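Glucose-6-phosphate isomerase like protein (PDB 1WIW) probably binds phosphorylated sugars and may interconvert glucose 6-phosphate or mannose 6-phosphate with fructose 6-phosphate. Local coordinates at residues F117-T122 / E126-V131. Numbering follows the deposited sequence.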
loop_
_atom_site.group_PDB
_atom_site.type_symbol
_atom_site.label_atom_id
_atom_site.label_comp_id
_atom_site.label_asym_id
_atom_site.label_seq_id
_atom_site.Cartn_x
_atom_site.Cartn_y
_atom_site.Cartn_z
ATOM N N PHE B 117 9.606 21.437 5.859
ATOM C CA PHE B 117 10.649 22.009 5.019
ATOM C C PHE B 117 10.119 22.291 3.618
ATOM O O PHE B 117 10.326 23.381 3.085
ATOM C CB PHE B 117 11.856 21.068 4.946
ATOM C CG PHE B 117 12.967 21.576 4.066
ATOM C CD1 PHE B 117 13.044 21.196 2.727
ATOM C CD2 PHE B 117 13.928 22.450 4.571
ATOM C CE1 PHE B 117 14.068 21.678 1.904
ATOM C CE2 PHE B 117 14.954 22.938 3.758
ATOM C CZ PHE B 117 15.024 22.550 2.423
ATOM N N LEU B 118 9.429 21.317 3.025
ATOM C CA LEU B 118 8.872 21.487 1.680
ATOM C C LEU B 118 7.870 22.632 1.595
ATOM O O LEU B 118 7.892 23.411 0.645
ATOM C CB LEU B 118 8.201 20.199 1.191
ATOM C CG LEU B 118 9.111 19.045 0.765
ATOM C CD1 LEU B 118 8.277 17.913 0.180
ATOM C CD2 LEU B 118 10.105 19.540 -0.275
ATOM N N LEU B 119 6.986 22.743 2.581
ATOM C CA LEU B 119 6.004 23.818 2.557
ATOM C C LEU B 119 6.698 25.177 2.646
ATOM O O LEU B 119 6.334 26.113 1.936
ATOM C CB LEU B 119 4.995 23.657 3.701
ATOM C CG LEU B 119 4.116 22.399 3.656
ATOM C CD1 LEU B 119 3.091 22.449 4.782
ATOM C CD2 LEU B 119 3.408 22.308 2.309
ATOM N N LEU B 120 7.700 25.281 3.512
ATOM C CA LEU B 120 8.438 26.530 3.675
ATOM C C LEU B 120 9.320 26.826 2.465
ATOM O O LEU B 120 9.627 27.988 2.177
ATOM C CB LEU B 120 9.309 26.477 4.932
ATOM C CG LEU B 120 8.591 26.496 6.282
ATOM C CD1 LEU B 120 9.589 26.263 7.400
ATOM C CD2 LEU B 120 7.897 27.830 6.468
ATOM N N ALA B 121 9.723 25.774 1.760
ATOM C CA ALA B 121 10.574 25.921 0.587
ATOM C C ALA B 121 9.773 26.275 -0.665
ATOM O O ALA B 121 10.328 26.781 -1.642
ATOM C CB ALA B 121 11.356 24.632 0.347
ATOM N N THR B 122 8.474 26.007 -0.635
ATOM C CA THR B 122 7.624 26.277 -1.791
ATOM C C THR B 122 6.599 27.391 -1.574
ATOM O O THR B 122 5.570 27.433 -2.245
ATOM C CB THR B 122 6.885 24.991 -2.228
ATOM O OG1 THR B 122 6.138 24.471 -1.124
ATOM C CG2 THR B 122 7.881 23.935 -2.705
ATOM N N GLU B 126 1.389 29.535 5.011
ATOM C CA GLU B 126 0.044 29.524 5.576
ATOM C C GLU B 126 -0.503 28.113 5.710
ATOM O O GLU B 126 -1.185 27.803 6.680
ATOM C CB GLU B 126 -0.907 30.378 4.738
ATOM C CG GLU B 126 -0.641 31.871 4.854
ATOM C CD GLU B 126 -0.397 32.316 6.287
ATOM O OE1 GLU B 126 -1.223 31.999 7.172
ATOM O OE2 GLU B 126 0.625 32.988 6.531
ATOM N N VAL B 127 -0.210 27.258 4.738
ATOM C CA VAL B 127 -0.665 25.879 4.807
ATOM C C VAL B 127 -0.004 25.240 6.027
ATOM O O VAL B 127 -0.655 24.538 6.800
ATOM C CB VAL B 127 -0.258 25.084 3.554
ATOM C CG1 VAL B 127 -0.705 23.639 3.691
ATOM C CG2 VAL B 127 -0.881 25.707 2.322
ATOM N N LEU B 128 1.294 25.486 6.185
ATOM C CA LEU B 128 2.041 24.948 7.320
ATOM C C LEU B 128 1.421 25.429 8.627
ATOM O O LEU B 128 1.309 24.669 9.586
ATOM C CB LEU B 128 3.509 25.385 7.257
ATOM C CG LEU B 128 4.371 25.032 8.477
ATOM C CD1 LEU B 128 4.449 23.509 8.642
ATOM C CD2 LEU B 128 5.764 25.623 8.305
ATOM N N ARG B 129 1.018 26.694 8.671
ATOM C CA ARG B 129 0.406 27.213 9.884
ATOM C C ARG B 129 -0.853 26.428 10.254
ATOM O O ARG B 129 -1.083 26.157 11.428
ATOM C CB ARG B 129 0.063 28.704 9.741
ATOM C CG ARG B 129 -0.687 29.254 10.953
ATOM C CD ARG B 129 -0.835 30.772 10.923
ATOM N NE ARG B 129 0.231 31.441 11.664
ATOM C CZ ARG B 129 0.421 31.326 12.979
ATOM N NH1 ARG B 129 -0.387 30.563 13.707
ATOM N NH2 ARG B 129 1.423 31.969 13.566
ATOM N N SER B 130 -1.659 26.048 9.261
ATOM C CA SER B 130 -2.882 25.293 9.546
ATOM C C SER B 130 -2.537 23.895 10.080
ATOM O O SER B 130 -3.258 23.339 10.910
ATOM C CB SER B 130 -3.761 25.177 8.292
ATOM O OG SER B 130 -3.199 24.296 7.333
ATOM N N VAL B 131 -1.434 23.330 9.597
ATOM C CA VAL B 131 -0.992 22.013 10.059
ATOM C C VAL B 131 -0.547 22.116 11.523
ATOM O O VAL B 131 -0.969 21.333 12.370
ATOM C CB VAL B 131 0.193 21.501 9.217
ATOM C CG1 VAL B 131 0.867 20.317 9.917
ATOM C CG2 VAL B 131 -0.294 21.094 7.834
#
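L119 and L128 face each other, their CA atoms 6.3 Å apart, where helix 110-121 turns back into helix 125-139. The axes of 117-121 and 126-131 run roughly antiparallel, at 149°, and approach to 9.2 Å, with no hydrogen bond between them. The CD1 methyl of L119 packs on CA and CB of L128, 3.7 Å from CA, and also reaches CG1 of V127 at 4.1 Å. L120 meets the outer end of L128, CD2 to CD2 at 3.6 Å, the two side chains crossing at a slant; in L128 CG is turned anti to the backbone N (chi1 173°), and the second torsion then sends CD2 outward, to CG and CD2 of L120. This is a helical hairpin with a short connection, joining the helix packed on the parallel sheet of the N-terminal SIS-type domain, where L118 touches F66 and L68, to one that lies against helix 251-272 through V127 and V131. As the first helix ends, OG1 of T122 donates to the carbonyl O of L118 at 2.7 Å, tilted out of the carbonyl plane. In the second, OG of S130 donates in plane to a lone pair of V127 O at 2.6 Å, an acceptor shared with V131 N; the hydroxyl is also bonded to N250.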